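Local coordinates for protein alginate lyase (Aplysia kurodai, PDB 5GMT) that cleaves alginate as a family 14 polysaccharide lyase specific for polymannuronate, probably by beta-elimination, at residues T206-I212 with C223-L229; C136-R140 with L151-I155; Y97-N103 with N188-I194; L59-K65 with N259-F265. All coordinates share one frame; numbering follows the deposited sequence.

Interaction 1 (T206-I212 with C223-L229)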
# COMPACT_ATOMS: atom_id res chain seq x y z
N THR A 206 20.51 0.51 -9.78
CA THR A 206 19.70 0.97 -8.66
C THR A 206 19.15 2.36 -8.98
O THR A 206 19.45 3.35 -8.28
CB THR A 206 20.50 0.97 -7.33
OG1 THR A 206 21.77 1.61 -7.52
CG2 THR A 206 20.73 -0.46 -6.83
N ASP A 207 18.35 2.42 -10.03
CA ASP A 207 17.82 3.68 -10.54
C ASP A 207 16.30 3.73 -10.48
O ASP A 207 15.66 4.58 -11.10
CB ASP A 207 18.32 3.93 -11.98
CG ASP A 207 18.00 2.79 -12.93
OD1 ASP A 207 17.37 1.80 -12.51
OD2 ASP A 207 18.36 2.89 -14.12
N GLY A 208 15.69 2.81 -9.73
CA GLY A 208 14.25 2.86 -9.57
C GLY A 208 13.91 3.92 -8.53
O GLY A 208 14.79 4.36 -7.79
N TRP A 209 12.64 4.34 -8.47
CA TRP A 209 12.24 5.28 -7.44
C TRP A 209 10.76 5.21 -7.10
O TRP A 209 9.95 4.69 -7.87
CB TRP A 209 12.60 6.72 -7.84
CG TRP A 209 12.11 7.16 -9.20
CD1 TRP A 209 12.72 6.94 -10.40
CD2 TRP A 209 10.94 7.94 -9.49
NE1 TRP A 209 11.99 7.52 -11.42
CE2 TRP A 209 10.90 8.15 -10.88
CE3 TRP A 209 9.92 8.49 -8.70
CZ2 TRP A 209 9.88 8.87 -11.50
CZ3 TRP A 209 8.90 9.20 -9.32
CH2 TRP A 209 8.89 9.39 -10.70
N VAL A 210 10.43 5.72 -5.92
CA VAL A 210 9.05 5.82 -5.46
C VAL A 210 8.81 7.22 -4.91
O VAL A 210 9.56 7.70 -4.05
CB VAL A 210 8.73 4.77 -4.37
CG1 VAL A 210 7.27 4.87 -3.96
CG2 VAL A 210 9.06 3.35 -4.86
N LYS A 211 7.78 7.88 -5.41
CA LYS A 211 7.40 9.19 -4.89
C LYS A 211 6.01 9.08 -4.29
O LYS A 211 5.05 8.69 -4.98
CB LYS A 211 7.43 10.25 -6.01
CG LYS A 211 7.02 11.65 -5.53
CD LYS A 211 6.93 12.65 -6.68
CE LYS A 211 6.53 14.02 -6.15
NZ LYS A 211 6.40 15.05 -7.22
N ILE A 212 5.90 9.40 -3.01
CA ILE A 212 4.62 9.36 -2.33
C ILE A 212 4.22 10.78 -1.93
O ILE A 212 5.02 11.51 -1.35
CB ILE A 212 4.70 8.47 -1.07
CG1 ILE A 212 4.92 7.01 -1.48
CG2 ILE A 212 3.45 8.65 -0.21
CD1 ILE A 212 5.17 6.10 -0.29
N CYS A 223 5.30 15.48 0.27
CA CYS A 223 5.77 14.42 -0.62
C CYS A 223 7.11 13.91 -0.15
O CYS A 223 7.89 14.64 0.47
CB CYS A 223 5.88 14.91 -2.06
SG CYS A 223 4.35 15.45 -2.82
N TYR A 224 7.38 12.65 -0.46
CA TYR A 224 8.68 12.05 -0.21
C TYR A 224 9.09 11.25 -1.42
O TYR A 224 8.29 10.48 -1.95
CB TYR A 224 8.63 11.14 1.02
CG TYR A 224 9.73 10.11 1.03
CD1 TYR A 224 11.06 10.49 1.14
CD2 TYR A 224 9.44 8.75 0.94
CE1 TYR A 224 12.08 9.54 1.16
CE2 TYR A 224 10.44 7.80 0.96
CZ TYR A 224 11.76 8.20 1.06
OH TYR A 224 12.75 7.25 1.07
N THR A 225 10.32 11.43 -1.88
CA THR A 225 10.83 10.62 -2.98
C THR A 225 11.94 9.70 -2.51
O THR A 225 12.98 10.16 -2.05
CB THR A 225 11.33 11.48 -4.14
OG1 THR A 225 10.23 12.21 -4.72
CG2 THR A 225 11.95 10.59 -5.22
N ALA A 226 11.69 8.40 -2.60
CA ALA A 226 12.73 7.39 -2.39
C ALA A 226 13.43 7.11 -3.71
O ALA A 226 12.85 6.48 -4.59
CB ALA A 226 12.13 6.11 -1.82
N ASN A 227 14.66 7.56 -3.89
CA ASN A 227 15.28 7.18 -5.14
C ASN A 227 16.42 6.20 -4.94
O ASN A 227 16.64 5.73 -3.81
CB ASN A 227 15.74 8.41 -5.93
CG ASN A 227 16.65 9.30 -5.16
OD1 ASN A 227 17.49 8.84 -4.37
ND2 ASN A 227 16.48 10.61 -5.37
N HIS A 228 17.07 5.85 -6.04
CA HIS A 228 18.15 4.87 -6.04
C HIS A 228 17.73 3.54 -5.41
O HIS A 228 18.42 3.01 -4.52
CB HIS A 228 19.36 5.46 -5.34
CG HIS A 228 19.86 6.71 -6.00
ND1 HIS A 228 20.41 7.76 -5.29
CD2 HIS A 228 19.87 7.09 -7.30
CE1 HIS A 228 20.74 8.73 -6.13
NE2 HIS A 228 20.43 8.34 -7.36
N LEU A 229 16.61 3.01 -5.89
CA LEU A 229 16.08 1.73 -5.45
C LEU A 229 16.23 0.64 -6.49
O LEU A 229 16.18 0.90 -7.69
CB LEU A 229 14.59 1.85 -5.11
CG LEU A 229 14.22 2.82 -4.00
CD1 LEU A 229 12.71 2.70 -3.74
CD2 LEU A 229 15.03 2.59 -2.73
O HOH W 1 16.13 6.69 -8.45
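G208-I212 runs antiparallel to C223-N227, the two short axes 4.5 Å apart at 171°, with hydrogen-bonded pairs V210-A226 and I212-Y224 and a third, G208-L229, reached after the register slips by one residue. The slip is a G1 beta bulge: H228 and L229 both face G208, and H228 takes the positive phi (54°). L229 N bonds G208 O at 3.0 Å, from above the carbonyl plane, while H228 N turns to a water that accepts from it at 2.7 Å and donates to the same G208 O. Just beyond, the alpha hydrogen of H228 points at T206 O.

V210, A226 and L229 share one face. CG2 of V210 meets CD1 of L229 at 3.9 Å, the two side chains crossing at about a right angle. On the other face the extended K211 passes over T225, K211 CG lying 3.4 Å from T225 OG1, with its CE going on toward the sulfur of C223. W209 behaves differently: chi1 of 52° sets CG between the backbone N and carbonyl carbon and carries the indole away from the partner strand, so it meets N227 through CB alone, 4.0 Å from N227 CB. NE1 of that indole bonds A276 O, and its ring stacks on H199.

This hairpin, tied by the C213-C223 disulfide, joins the sheet through strand 191-199, which bonds the far edge of 208-216 at W209 and K211. V210 packs on L139 and I212 on L141 of strand 136-143, while Y224 and A226 rest on L179 of strand 177-179.

Interaction 2 (C136-R140 with L151-I155)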
# COMPACT_ATOMS: atom_id res chain seq x y z
N CYS A 136 9.28 -11.20 -6.42
CA CYS A 136 8.35 -10.10 -6.20
C CYS A 136 8.99 -8.89 -5.56
O CYS A 136 10.12 -8.95 -5.07
CB CYS A 136 7.17 -10.59 -5.33
SG CYS A 136 7.66 -11.42 -3.78
N PHE A 137 8.26 -7.79 -5.57
CA PHE A 137 8.54 -6.66 -4.68
C PHE A 137 7.20 -6.08 -4.23
O PHE A 137 6.22 -6.17 -4.96
CB PHE A 137 9.40 -5.60 -5.39
CG PHE A 137 8.75 -5.00 -6.61
CD1 PHE A 137 8.82 -5.65 -7.84
CD2 PHE A 137 8.07 -3.80 -6.52
CE1 PHE A 137 8.21 -5.09 -8.96
CE2 PHE A 137 7.46 -3.24 -7.64
CZ PHE A 137 7.53 -3.89 -8.87
N SER A 138 7.13 -5.52 -3.04
CA SER A 138 5.87 -4.90 -2.63
C SER A 138 6.14 -3.55 -2.01
O SER A 138 7.14 -3.37 -1.31
CB SER A 138 5.09 -5.81 -1.67
OG SER A 138 5.74 -5.96 -0.42
N LEU A 139 5.23 -2.61 -2.27
CA LEU A 139 5.45 -1.23 -1.90
C LEU A 139 4.22 -0.64 -1.21
O LEU A 139 3.74 0.42 -1.59
CB LEU A 139 5.83 -0.39 -3.13
CG LEU A 139 7.08 -0.87 -3.88
CD1 LEU A 139 7.20 -0.23 -5.27
CD2 LEU A 139 8.36 -0.65 -3.04
N ARG A 140 3.72 -1.36 -0.22
CA ARG A 140 2.69 -0.81 0.67
C ARG A 140 3.17 0.44 1.40
O ARG A 140 4.37 0.73 1.47
CB ARG A 140 2.26 -1.86 1.69
CG ARG A 140 1.57 -3.06 1.07
CD ARG A 140 1.32 -4.10 2.13
NE ARG A 140 2.56 -4.77 2.54
CZ ARG A 140 2.63 -5.75 3.43
NH1 ARG A 140 1.53 -6.23 4.01
NH2 ARG A 140 3.82 -6.27 3.73
N LEU A 151 6.96 4.68 3.35
CA LEU A 151 6.95 3.60 2.36
C LEU A 151 7.46 2.34 3.06
O LEU A 151 8.48 2.39 3.72
CB LEU A 151 7.84 3.96 1.16
CG LEU A 151 8.22 2.82 0.21
CD1 LEU A 151 6.97 2.23 -0.41
CD2 LEU A 151 9.17 3.29 -0.89
N TYR A 152 6.75 1.23 2.93
CA TYR A 152 7.13 -0.00 3.62
C TYR A 152 7.43 -1.06 2.58
O TYR A 152 6.52 -1.74 2.09
CB TYR A 152 6.03 -0.46 4.56
CG TYR A 152 6.39 -1.68 5.39
CD1 TYR A 152 7.45 -1.65 6.28
CD2 TYR A 152 5.63 -2.85 5.30
CE1 TYR A 152 7.77 -2.76 7.05
CE2 TYR A 152 5.94 -3.97 6.08
CZ TYR A 152 7.01 -3.91 6.95
OH TYR A 152 7.33 -5.01 7.73
N ALA A 153 8.71 -1.18 2.24
CA ALA A 153 9.11 -1.86 1.01
C ALA A 153 9.70 -3.25 1.25
O ALA A 153 10.63 -3.42 2.05
CB ALA A 153 10.11 -1.00 0.26
N TYR A 154 9.14 -4.24 0.56
CA TYR A 154 9.79 -5.52 0.37
C TYR A 154 10.50 -5.47 -0.97
O TYR A 154 9.86 -5.50 -2.02
CB TYR A 154 8.78 -6.68 0.43
CG TYR A 154 8.42 -7.09 1.83
CD1 TYR A 154 7.76 -6.22 2.69
CD2 TYR A 154 8.74 -8.36 2.30
CE1 TYR A 154 7.43 -6.59 3.98
CE2 TYR A 154 8.42 -8.74 3.60
CZ TYR A 154 7.76 -7.86 4.43
OH TYR A 154 7.43 -8.23 5.72
N ILE A 155 11.82 -5.37 -0.95
CA ILE A 155 12.60 -5.23 -2.17
C ILE A 155 13.83 -6.15 -2.05
O ILE A 155 14.14 -6.61 -0.96
CB ILE A 155 13.02 -3.76 -2.39
CG1 ILE A 155 13.57 -3.17 -1.09
CG2 ILE A 155 11.83 -2.94 -2.85
CD1 ILE A 155 13.99 -1.67 -1.20
O HOH W 2 5.03 -3.91 1.23
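S138 and Y154 form the regular pair of the beta hairpin built from strands 136-143 and 149-154, S138 N giving to a lone pair of Y154 O at 2.9 Å and Y154 N returning a bond to S138 O. Toward the turn Y152 N donates to R140 O at 2.8 Å, but the reverse link goes through a water among buried residues. That water accepts from R140 N and from R140 NE (2.9 Å), and donates to Y152 O and to S138 OG (2.7 Å).

The S138 hydroxyl sits between its backbone N and carbonyl carbon (chi1 67°), which brings OG to 3.2 Å from Y154 CB; it also bonds C127 O. Bent at chi3, R140 lies beside Y152 and brings NH2 to 3.6 Å from Y154 CE1, that carbon lying near the guanidinium plane at its edge. On the other face L139 CD2 meets A153 CB at 3.8 Å, and L151 CD1 touches L139 CB.

Replacing Y154 with an alanine would probably leave NH2 of R140 without its aromatic neighbour and deprive G129 O of the hydroxyl that bonds it.

One face is thus apolar and the other polar yet buried: the water on R140 NE and S245 on R140 NH1 probably limit the turning of the guanidinium, while G176 serves Y152 OH.

Interaction 3 (Y97-N103 with N188-I194)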
# COMPACT_ATOMS: atom_id res chain seq x y z
N TYR A 97 -5.47 7.00 -4.22
CA TYR A 97 -6.72 6.72 -3.54
C TYR A 97 -6.89 7.73 -2.42
O TYR A 97 -5.93 8.36 -2.00
CB TYR A 97 -6.77 5.29 -2.98
CG TYR A 97 -5.67 4.90 -2.02
CD1 TYR A 97 -4.51 4.29 -2.48
CD2 TYR A 97 -5.80 5.10 -0.65
CE1 TYR A 97 -3.48 3.90 -1.60
CE2 TYR A 97 -4.79 4.72 0.24
CZ TYR A 97 -3.64 4.11 -0.24
OH TYR A 97 -2.63 3.72 0.63
N ASP A 98 -8.13 7.89 -1.98
CA ASP A 98 -8.44 8.69 -0.80
C ASP A 98 -8.68 7.76 0.38
O ASP A 98 -9.35 6.75 0.24
CB ASP A 98 -9.69 9.54 -1.03
CG ASP A 98 -9.52 10.55 -2.15
OD1 ASP A 98 -8.38 10.99 -2.43
OD2 ASP A 98 -10.56 10.93 -2.74
N VAL A 99 -8.13 8.12 1.54
CA VAL A 99 -8.43 7.37 2.76
C VAL A 99 -8.80 8.29 3.93
O VAL A 99 -8.14 9.31 4.16
CB VAL A 99 -7.24 6.45 3.16
CG1 VAL A 99 -5.95 7.27 3.33
CG2 VAL A 99 -7.54 5.66 4.41
N TYR A 100 -9.87 7.93 4.63
CA TYR A 100 -10.30 8.59 5.86
C TYR A 100 -9.95 7.73 7.07
O TYR A 100 -10.24 6.53 7.09
CB TYR A 100 -11.82 8.84 5.82
CG TYR A 100 -12.35 9.72 6.93
CD1 TYR A 100 -12.61 9.20 8.20
CD2 TYR A 100 -12.63 11.06 6.70
CE1 TYR A 100 -13.11 10.01 9.22
CE2 TYR A 100 -13.13 11.87 7.71
CZ TYR A 100 -13.37 11.34 8.96
OH TYR A 100 -13.87 12.17 9.96
N PHE A 101 -9.33 8.32 8.09
CA PHE A 101 -9.06 7.61 9.35
C PHE A 101 -10.05 8.04 10.41
O PHE A 101 -10.11 9.21 10.77
CB PHE A 101 -7.64 7.87 9.86
CG PHE A 101 -6.56 7.39 8.92
CD1 PHE A 101 -6.07 8.23 7.93
CD2 PHE A 101 -6.05 6.12 9.03
CE1 PHE A 101 -5.08 7.81 7.06
CE2 PHE A 101 -5.04 5.68 8.16
CZ PHE A 101 -4.56 6.53 7.17
N GLU A 102 -10.82 7.09 10.93
CA GLU A 102 -11.81 7.42 11.95
C GLU A 102 -11.46 6.79 13.30
O GLU A 102 -11.39 5.57 13.42
CB GLU A 102 -13.20 6.97 11.51
CG GLU A 102 -14.28 7.25 12.53
CD GLU A 102 -15.62 6.68 12.12
OE1 GLU A 102 -16.03 6.96 10.97
OE2 GLU A 102 -16.23 5.95 12.93
N ASN A 103 -11.23 7.65 14.29
CA ASN A 103 -10.91 7.25 15.67
C ASN A 103 -9.54 6.59 15.82
O ASN A 103 -9.38 5.63 16.57
CB ASN A 103 -12.00 6.32 16.22
CG ASN A 103 -12.09 6.38 17.73
OD1 ASN A 103 -11.81 7.41 18.33
ND2 ASN A 103 -12.45 5.27 18.35
N ASN A 188 -5.89 12.00 12.27
CA ASN A 188 -7.18 11.46 12.69
C ASN A 188 -8.36 12.30 12.18
O ASN A 188 -8.27 13.52 12.07
CB ASN A 188 -7.23 11.37 14.21
CG ASN A 188 -8.45 10.65 14.72
OD1 ASN A 188 -9.07 9.86 14.01
ND2 ASN A 188 -8.79 10.89 15.98
N ASN A 189 -9.44 11.61 11.83
CA ASN A 189 -10.72 12.22 11.45
C ASN A 189 -10.63 13.15 10.25
O ASN A 189 -11.32 14.18 10.19
CB ASN A 189 -11.31 12.96 12.66
CG ASN A 189 -11.59 12.01 13.83
OD1 ASN A 189 -12.05 10.89 13.63
ND2 ASN A 189 -11.28 12.46 15.05
N LYS A 190 -9.79 12.78 9.29
CA LYS A 190 -9.65 13.54 8.06
C LYS A 190 -9.53 12.63 6.84
O LYS A 190 -9.02 11.52 6.96
CB LYS A 190 -8.43 14.45 8.12
CG LYS A 190 -8.61 15.72 8.93
CD LYS A 190 -7.40 16.63 8.72
CE LYS A 190 -7.64 18.02 9.27
NZ LYS A 190 -8.72 18.72 8.53
N TRP A 191 -9.96 13.13 5.69
CA TRP A 191 -9.66 12.50 4.42
C TRP A 191 -8.23 12.83 4.04
O TRP A 191 -7.74 13.93 4.33
CB TRP A 191 -10.60 12.99 3.31
CG TRP A 191 -11.93 12.33 3.30
CD1 TRP A 191 -13.13 12.87 3.67
CD2 TRP A 191 -12.22 10.99 2.87
NE1 TRP A 191 -14.14 11.96 3.50
CE2 TRP A 191 -13.61 10.79 3.01
CE3 TRP A 191 -11.43 9.94 2.38
CZ2 TRP A 191 -14.23 9.58 2.69
CZ3 TRP A 191 -12.04 8.74 2.06
CH2 TRP A 191 -13.43 8.57 2.21
N HIS A 192 -7.56 11.89 3.38
CA HIS A 192 -6.24 12.11 2.81
C HIS A 192 -6.24 11.67 1.37
O HIS A 192 -6.76 10.59 1.06
CB HIS A 192 -5.16 11.34 3.57
CG HIS A 192 -5.12 11.64 5.03
ND1 HIS A 192 -6.13 11.25 5.89
CD2 HIS A 192 -4.21 12.29 5.79
CE1 HIS A 192 -5.84 11.65 7.11
NE2 HIS A 192 -4.68 12.29 7.08
N SER A 193 -5.68 12.48 0.48
CA SER A 193 -5.46 12.00 -0.88
C SER A 193 -4.04 11.47 -0.93
O SER A 193 -3.11 12.13 -0.47
CB SER A 193 -5.69 13.10 -1.92
OG SER A 193 -7.07 13.34 -2.08
N ILE A 194 -3.90 10.27 -1.47
CA ILE A 194 -2.60 9.60 -1.48
C ILE A 194 -2.20 9.30 -2.91
O ILE A 194 -3.02 8.80 -3.69
CB ILE A 194 -2.65 8.30 -0.66
CG1 ILE A 194 -2.91 8.63 0.82
CG2 ILE A 194 -1.37 7.50 -0.83
CD1 ILE A 194 -2.74 7.43 1.75
O HOH W 3 -14.40 11.00 12.18
O HOH W 4 -11.23 10.10 17.55
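Y100 and W191 lock together through the tryptophan face. With CG anti to the backbone N (chi1 -170°), Y100 lays its CB over the six-membered ring of W191, 3.6 Å from the centroid, and turns its ring edge to the five-membered ring in a T-shaped contact with planes 72° apart; Y100 CD2 comes to 3.6 Å from W191 CD1. NE1 of the indole bonds H53 O. A leucine in place of W191 would probably lose this flat floor, leaving the Y100 ring free to shift and H53 O without its donor.

On the other face F101 turns its edge toward the H192 ring, F101 CD1 3.5 Å from H192 CE1, in an offset edge-to-face pair. The imidazole lies so that V99 O is in its plane: ND1 bonds that oxygen at 3.3 Å, while H192 N reaches it at 2.8 Å from the opposite face of the carbonyl, so two donors of one residue grip it. CD1 of I194 wedges between V99 CG1 (3.6 Å) and Y97 CE2, with the isoleucine over one face of the Y97 ring.

Polar side chains pair too. S193 OG donates to D98 OD1 at 2.7 Å from above the carboxylate plane, and OD2 of D98 makes a salt bridge with K266. A water links Y100 OH to N189 OD1.

Strands 92-102 and 191-199 are thus antiparallel neighbours in one sheet of a beta sandwich, consistent with the concanavalin-like clan.

Interaction 4 (L59-K65 with N259-F265)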
# COMPACT_ATOMS: atom_id res chain seq x y z
N LEU A 59 -15.35 2.01 0.49
CA LEU A 59 -14.97 0.74 1.07
C LEU A 59 -14.56 0.98 2.51
O LEU A 59 -13.65 1.77 2.76
CB LEU A 59 -13.81 0.12 0.28
CG LEU A 59 -13.19 -1.15 0.86
CD1 LEU A 59 -14.20 -2.27 0.90
CD2 LEU A 59 -11.94 -1.53 0.05
N ARG A 60 -15.24 0.34 3.47
CA ARG A 60 -14.93 0.60 4.87
C ARG A 60 -14.31 -0.62 5.51
O ARG A 60 -14.82 -1.73 5.37
CB ARG A 60 -16.18 1.02 5.66
CG ARG A 60 -15.85 1.58 7.05
CD ARG A 60 -17.09 1.76 7.93
NE ARG A 60 -17.53 0.48 8.50
CZ ARG A 60 -18.56 0.33 9.33
NH1 ARG A 60 -19.29 1.38 9.71
NH2 ARG A 60 -18.86 -0.88 9.80
N ILE A 61 -13.20 -0.40 6.20
CA ILE A 61 -12.52 -1.46 6.93
C ILE A 61 -12.59 -1.18 8.42
O ILE A 61 -12.23 -0.09 8.88
CB ILE A 61 -11.03 -1.57 6.50
CG1 ILE A 61 -10.89 -1.66 4.98
CG2 ILE A 61 -10.37 -2.75 7.22
CD1 ILE A 61 -11.59 -2.87 4.35
N PHE A 62 -13.02 -2.18 9.18
CA PHE A 62 -13.14 -2.09 10.62
C PHE A 62 -11.98 -2.82 11.31
O PHE A 62 -11.69 -3.96 10.98
CB PHE A 62 -14.49 -2.69 11.05
CG PHE A 62 -14.61 -2.91 12.52
CD1 PHE A 62 -14.46 -1.86 13.41
CD2 PHE A 62 -14.90 -4.17 13.02
CE1 PHE A 62 -14.59 -2.05 14.77
CE2 PHE A 62 -15.03 -4.38 14.38
CZ PHE A 62 -14.88 -3.32 15.26
N TYR A 63 -11.31 -2.13 12.24
CA TYR A 63 -10.30 -2.74 13.08
C TYR A 63 -10.80 -2.72 14.51
O TYR A 63 -10.93 -1.66 15.13
CB TYR A 63 -8.95 -2.01 13.01
CG TYR A 63 -8.55 -1.45 11.67
CD1 TYR A 63 -7.62 -2.10 10.85
CD2 TYR A 63 -9.09 -0.25 11.22
CE1 TYR A 63 -7.26 -1.56 9.63
CE2 TYR A 63 -8.75 0.29 10.00
CZ TYR A 63 -7.82 -0.37 9.21
OH TYR A 63 -7.48 0.18 8.01
N GLU A 64 -11.09 -3.90 15.03
CA GLU A 64 -11.57 -4.02 16.39
C GLU A 64 -10.50 -3.62 17.38
O GLU A 64 -9.32 -3.87 17.15
CB GLU A 64 -12.01 -5.46 16.63
CG GLU A 64 -12.76 -5.68 17.89
CD GLU A 64 -13.76 -6.80 17.73
OE1 GLU A 64 -14.95 -6.58 18.04
OE2 GLU A 64 -13.34 -7.89 17.25
N LYS A 65 -10.91 -2.98 18.48
CA LYS A 65 -10.00 -2.68 19.58
C LYS A 65 -9.24 -3.94 19.96
O LYS A 65 -9.84 -5.02 20.09
CB LYS A 65 -10.79 -2.13 20.78
CG LYS A 65 -9.92 -1.72 21.96
CD LYS A 65 -10.75 -0.97 23.00
CE LYS A 65 -9.86 -0.51 24.16
NZ LYS A 65 -10.61 0.37 25.11
N ASN A 259 -8.15 1.52 19.78
CA ASN A 259 -9.58 1.79 19.67
C ASN A 259 -10.30 0.89 18.66
O ASN A 259 -9.70 0.38 17.72
CB ASN A 259 -9.83 3.23 19.24
CG ASN A 259 -9.10 4.25 20.10
OD1 ASN A 259 -8.93 4.08 21.30
ND2 ASN A 259 -8.71 5.35 19.48
N ASP A 260 -11.61 0.72 18.85
CA ASP A 260 -12.47 0.36 17.74
C ASP A 260 -12.37 1.51 16.73
O ASP A 260 -12.67 2.65 17.06
CB ASP A 260 -13.92 0.16 18.20
CG ASP A 260 -14.09 -1.04 19.11
OD1 ASP A 260 -13.58 -2.13 18.76
OD2 ASP A 260 -14.70 -0.91 20.20
N CYS A 261 -11.91 1.21 15.52
CA CYS A 261 -11.69 2.29 14.56
C CYS A 261 -11.93 1.81 13.13
O CYS A 261 -12.08 0.61 12.87
CB CYS A 261 -10.27 2.84 14.71
SG CYS A 261 -8.98 1.58 14.51
N TYR A 262 -11.99 2.77 12.21
CA TYR A 262 -12.43 2.50 10.85
C TYR A 262 -11.65 3.31 9.83
O TYR A 262 -11.35 4.49 10.03
CB TYR A 262 -13.92 2.84 10.68
CG TYR A 262 -14.85 2.25 11.70
CD1 TYR A 262 -14.98 2.83 12.96
CD2 TYR A 262 -15.64 1.15 11.40
CE1 TYR A 262 -15.85 2.30 13.89
CE2 TYR A 262 -16.52 0.62 12.33
CZ TYR A 262 -16.61 1.20 13.58
OH TYR A 262 -17.48 0.69 14.51
N SER A 263 -11.36 2.67 8.71
CA SER A 263 -10.84 3.40 7.58
C SER A 263 -11.84 3.32 6.43
O SER A 263 -12.61 2.37 6.34
CB SER A 263 -9.46 2.87 7.15
OG SER A 263 -9.50 1.49 6.83
N TYR A 264 -11.81 4.33 5.58
CA TYR A 264 -12.70 4.42 4.43
C TYR A 264 -11.87 4.71 3.19
O TYR A 264 -11.03 5.60 3.22
CB TYR A 264 -13.72 5.55 4.60
CG TYR A 264 -14.59 5.44 5.84
CD1 TYR A 264 -14.05 5.63 7.11
CD2 TYR A 264 -15.95 5.17 5.72
CE1 TYR A 264 -14.85 5.54 8.25
CE2 TYR A 264 -16.76 5.09 6.86
CZ TYR A 264 -16.20 5.27 8.11
OH TYR A 264 -16.99 5.19 9.22
N PHE A 265 -12.13 4.00 2.10
CA PHE A 265 -11.36 4.21 0.88
C PHE A 265 -12.29 4.52 -0.27
O PHE A 265 -13.32 3.86 -0.44
CB PHE A 265 -10.51 2.99 0.52
CG PHE A 265 -9.49 2.61 1.57
CD1 PHE A 265 -9.85 1.83 2.65
CD2 PHE A 265 -8.16 3.01 1.44
CE1 PHE A 265 -8.92 1.46 3.61
CE2 PHE A 265 -7.22 2.65 2.39
CZ PHE A 265 -7.60 1.87 3.48
O HOH W 5 -19.50 4.18 8.73
O HOH W 6 -10.35 2.65 23.47
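L59-Y63 and C261-F265 run antiparallel, axes 4.6 Å apart at 160°, with hydrogen-bonded pairs L59-F265, I61-S263 and Y63-C261, each made by two backbone bonds. They are neighbours in one sheet of the concanavalin-like beta-sandwich, where strand 58-63 also pairs with 47-50.

One face carries R60, F62, Y262 and Y264. R60 lies alongside both tyrosines: its CG sits over the Y264 ring, 3.8 Å from the centroid, and a bend at chi3 (78°) sets the guanidinium so that Y262 CE2 lies over its centre, 3.6 Å from R60 CZ. A water bridges R60 NH1 and Y264 OH, and the phenol also bonds E102. F62 CD1 lies over one face of the Y262 ring, 3.4 Å from Y262 CE2, the two rings set obliquely.

The opposite face is mostly apolar, I61 CG1 touching F265 CE1 at 3.9 Å, yet a hydroxyl pair is buried there: Y63 OH bonds S263 OG at 2.7 Å, and the same phenol bonds T246. The sulfur of C261 lies obliquely beside the Y63 ring.

Past the strand end, K65 N gives D260 OD1 an almost straight bond, 2.8 Å long with 176° at the hydrogen, reaching the oxygen from above the carboxylate plane.

How the interactions relate
Interaction 2 is wholly buried, whereas interactions 1, 3 and 4 have exposed or partly exposed residues, on a face or at the strand ends. Interactions 1, 3 and 4 belong to one sheet and interaction 2 to the other: L151 packs on both V210 and I212 across the sandwich. Interactions 3 and 4 are joined directly, since 92-102 and 261-272 are neighbouring strands and E102 OE1 meets Y264 OH at 2.7 Å. Interactions 1 and 2 are hairpins, whereas 3 and 4 pair strands distant in sequence. The chemistry differs: a four-partner water among buried residues in 2, apolar packing backed by K211 and T225 in 1, aromatic pairs in 3, arginine-tyrosine packing in 4.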